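Long-range contact in threonine phosphate decarboxylase-like enzyme (Sulfurospirillum multivorans, PDB 6OUX), which catalyses the PLP-dependent decarboxylation of L-serine O-phosphate to ethanolamine O-phosphate, a building block of norcobamides: residues H96-N101 with M258-I263. Sequence-based numbering, arbitrary orientation.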
loop_
_atom_site.group_PDB
_atom_site.type_symbol
_atom_site.label_atom_id
_atom_site.label_comp_id
_atom_site.label_asym_id
_atom_site.label_seq_id
_atom_site.Cartn_x
_atom_site.Cartn_y
_atom_site.Cartn_z
ATOM N N HIS A 96 -6.502 -19.698 -12.540
ATOM C CA HIS A 96 -6.357 -21.157 -12.795
ATOM C C HIS A 96 -5.000 -21.581 -12.326
ATOM O O HIS A 96 -4.216 -22.219 -13.050
ATOM C CB HIS A 96 -6.588 -21.552 -14.277
ATOM C CG HIS A 96 -7.924 -21.114 -14.786
ATOM N ND1 HIS A 96 -8.084 -20.315 -15.897
ATOM C CD2 HIS A 96 -9.157 -21.268 -14.254
ATOM C CE1 HIS A 96 -9.364 -20.040 -16.056
ATOM N NE2 HIS A 96 -10.037 -20.606 -15.071
ATOM N N VAL A 97 -4.716 -21.189 -11.100
ATOM C CA VAL A 97 -3.446 -21.460 -10.513
ATOM C C VAL A 97 -3.704 -21.737 -9.062
ATOM O O VAL A 97 -4.610 -21.175 -8.468
ATOM C CB VAL A 97 -2.486 -20.248 -10.624
ATOM C CG1 VAL A 97 -1.169 -20.578 -10.008
ATOM C CG2 VAL A 97 -2.241 -19.821 -12.077
ATOM N N LYS A 98 -2.857 -22.562 -8.482
ATOM C CA LYS A 98 -2.831 -22.814 -7.080
ATOM C C LYS A 98 -2.754 -21.511 -6.260
ATOM O O LYS A 98 -1.893 -20.692 -6.502
ATOM C CB LYS A 98 -1.620 -23.692 -6.839
ATOM C CG LYS A 98 -1.231 -23.957 -5.393
ATOM C CD LYS A 98 -0.144 -25.044 -5.369
ATOM C CE LYS A 98 0.515 -25.177 -4.019
ATOM N NZ LYS A 98 -0.576 -25.373 -3.030
ATOM N N PRO A 99 -3.639 -21.322 -5.257
ATOM C CA PRO A 99 -3.610 -20.034 -4.507
ATOM C C PRO A 99 -2.288 -19.665 -3.858
ATOM O O PRO A 99 -1.903 -18.465 -3.797
ATOM C CB PRO A 99 -4.687 -20.220 -3.391
ATOM C CG PRO A 99 -5.166 -21.611 -3.494
ATOM C CD PRO A 99 -4.744 -22.199 -4.811
ATOM N N GLU A 100 -1.590 -20.674 -3.356
ATOM C CA GLU A 100 -0.327 -20.447 -2.628
ATOM C C GLU A 100 0.808 -20.035 -3.605
ATOM O O GLU A 100 1.870 -19.675 -3.178
ATOM C CB GLU A 100 0.094 -21.710 -1.817
ATOM C CG GLU A 100 -0.901 -22.263 -0.742
ATOM C CD GLU A 100 -2.242 -22.728 -1.238
ATOM O OE1 GLU A 100 -2.359 -23.264 -2.396
ATOM O OE2 GLU A 100 -3.238 -22.556 -0.482
ATOM N N ASN A 101 0.603 -20.172 -4.912
ATOM C CA ASN A 101 1.550 -19.624 -5.923
ATOM C C ASN A 101 1.302 -18.112 -6.294
ATOM O O ASN A 101 2.071 -17.532 -7.057
ATOM C CB ASN A 101 1.513 -20.445 -7.233
ATOM C CG ASN A 101 2.184 -21.784 -7.115
ATOM O OD1 ASN A 101 1.586 -22.823 -7.267
ATOM N ND2 ASN A 101 3.412 -21.763 -6.849
ATOM N N MET A 258 4.692 -17.191 -8.398
ATOM C CA MET A 258 6.017 -17.606 -8.029
ATOM C C MET A 258 5.970 -18.842 -7.146
ATOM O O MET A 258 4.910 -19.341 -6.784
ATOM C CB MET A 258 6.805 -16.451 -7.377
ATOM C CG MET A 258 6.267 -15.886 -6.077
ATOM S SD MET A 258 7.250 -14.477 -5.364
ATOM C CE MET A 258 6.345 -13.212 -5.746
ATOM N N ASP A 259 7.148 -19.331 -6.825
ATOM C CA ASP A 259 7.307 -20.534 -5.997
ATOM C C ASP A 259 6.525 -20.380 -4.683
ATOM O O ASP A 259 6.664 -19.373 -4.020
ATOM C CB ASP A 259 8.816 -20.727 -5.719
ATOM C CG ASP A 259 9.075 -21.905 -4.847
ATOM O OD1 ASP A 259 9.004 -23.070 -5.357
ATOM O OD2 ASP A 259 9.248 -21.688 -3.638
ATOM N N SER A 260 5.681 -21.345 -4.331
ATOM C CA SER A 260 4.838 -21.211 -3.147
ATOM C C SER A 260 5.617 -21.231 -1.845
ATOM O O SER A 260 5.224 -20.542 -0.867
ATOM C CB SER A 260 3.704 -22.249 -3.126
ATOM O OG SER A 260 4.252 -23.528 -3.128
ATOM N N ARG A 261 6.726 -21.973 -1.827
ATOM C CA ARG A 261 7.632 -21.984 -0.666
ATOM C C ARG A 261 8.162 -20.566 -0.361
ATOM O O ARG A 261 8.150 -20.097 0.788
ATOM C CB ARG A 261 8.854 -22.878 -0.986
ATOM C CG ARG A 261 9.161 -23.982 -0.004
ATOM C CD ARG A 261 7.992 -24.941 0.216
ATOM N NE ARG A 261 7.360 -25.495 -0.994
ATOM C CZ ARG A 261 7.550 -26.723 -1.505
ATOM N NH1 ARG A 261 8.426 -27.554 -0.983
ATOM N NH2 ARG A 261 6.879 -27.095 -2.588
ATOM N N LYS A 262 8.685 -19.924 -1.402
ATOM C CA LYS A 262 9.160 -18.549 -1.342
ATOM C C LYS A 262 8.029 -17.580 -0.885
ATOM O O LYS A 262 8.229 -16.733 -0.006
ATOM C CB LYS A 262 9.695 -18.209 -2.709
ATOM C CG LYS A 262 10.267 -16.824 -2.911
ATOM C CD LYS A 262 10.658 -16.702 -4.388
ATOM C CE LYS A 262 11.038 -15.279 -4.821
ATOM N NZ LYS A 262 12.495 -15.048 -4.693
ATOM N N ILE A 263 6.842 -17.685 -1.465
ATOM C CA ILE A 263 5.712 -16.848 -0.951
ATOM C C ILE A 263 5.464 -17.114 0.544
ATOM O O ILE A 263 5.226 -16.159 1.313
ATOM C CB ILE A 263 4.434 -17.063 -1.738
ATOM C CG1 ILE A 263 4.595 -16.499 -3.162
ATOM C CG2 ILE A 263 3.229 -16.421 -1.063
ATOM C CD1 ILE A 263 3.488 -16.931 -4.081
#
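In this aminotransferase-type, PLP-dependent fold, the contact sits at the edge of the seven-stranded mixed sheet, where outermost strand 102-105 pairs antiparallel with strand 254-257. It joins the 3-10 turn leading into the first strand to the start of helix 260-266, just past the second.

Two hydrogen bonds grip the backbone of M258, both to N101, one through its carbonyl and one through its side-chain amide. M258 N donates to N101 O (3.0 Å) in the carbonyl plane, just beyond the ends of the paired strands. On the side chain, CG lies anti to the carbonyl carbon (chi1 -74°), which lets ND2 reach M258 O at 2.8 Å. That bond is nearly straight (170°) and lies in the amide plane of N101, though ND2 comes from above the carbonyl plane of M258.

Van der Waals packing is against the backbone of E100 and N101. The methyl CD1 of I263 lies 3.3 Å from both E100 O and N101 C; the I263 side chain also touches Q88 of helix 84-95 and F103 of strand 102-105. S260 brings CB to 3.2 Å from E100 O and also offers that oxygen a CA-H...O contact.

Each segment is braced internally. K98 NZ forms a salt bridge with E100 OE1, met from above the carboxylate plane. D259 is the N-cap of the helix: its OD2 accepts from K262 N at 2.9 Å through the anti lone pair.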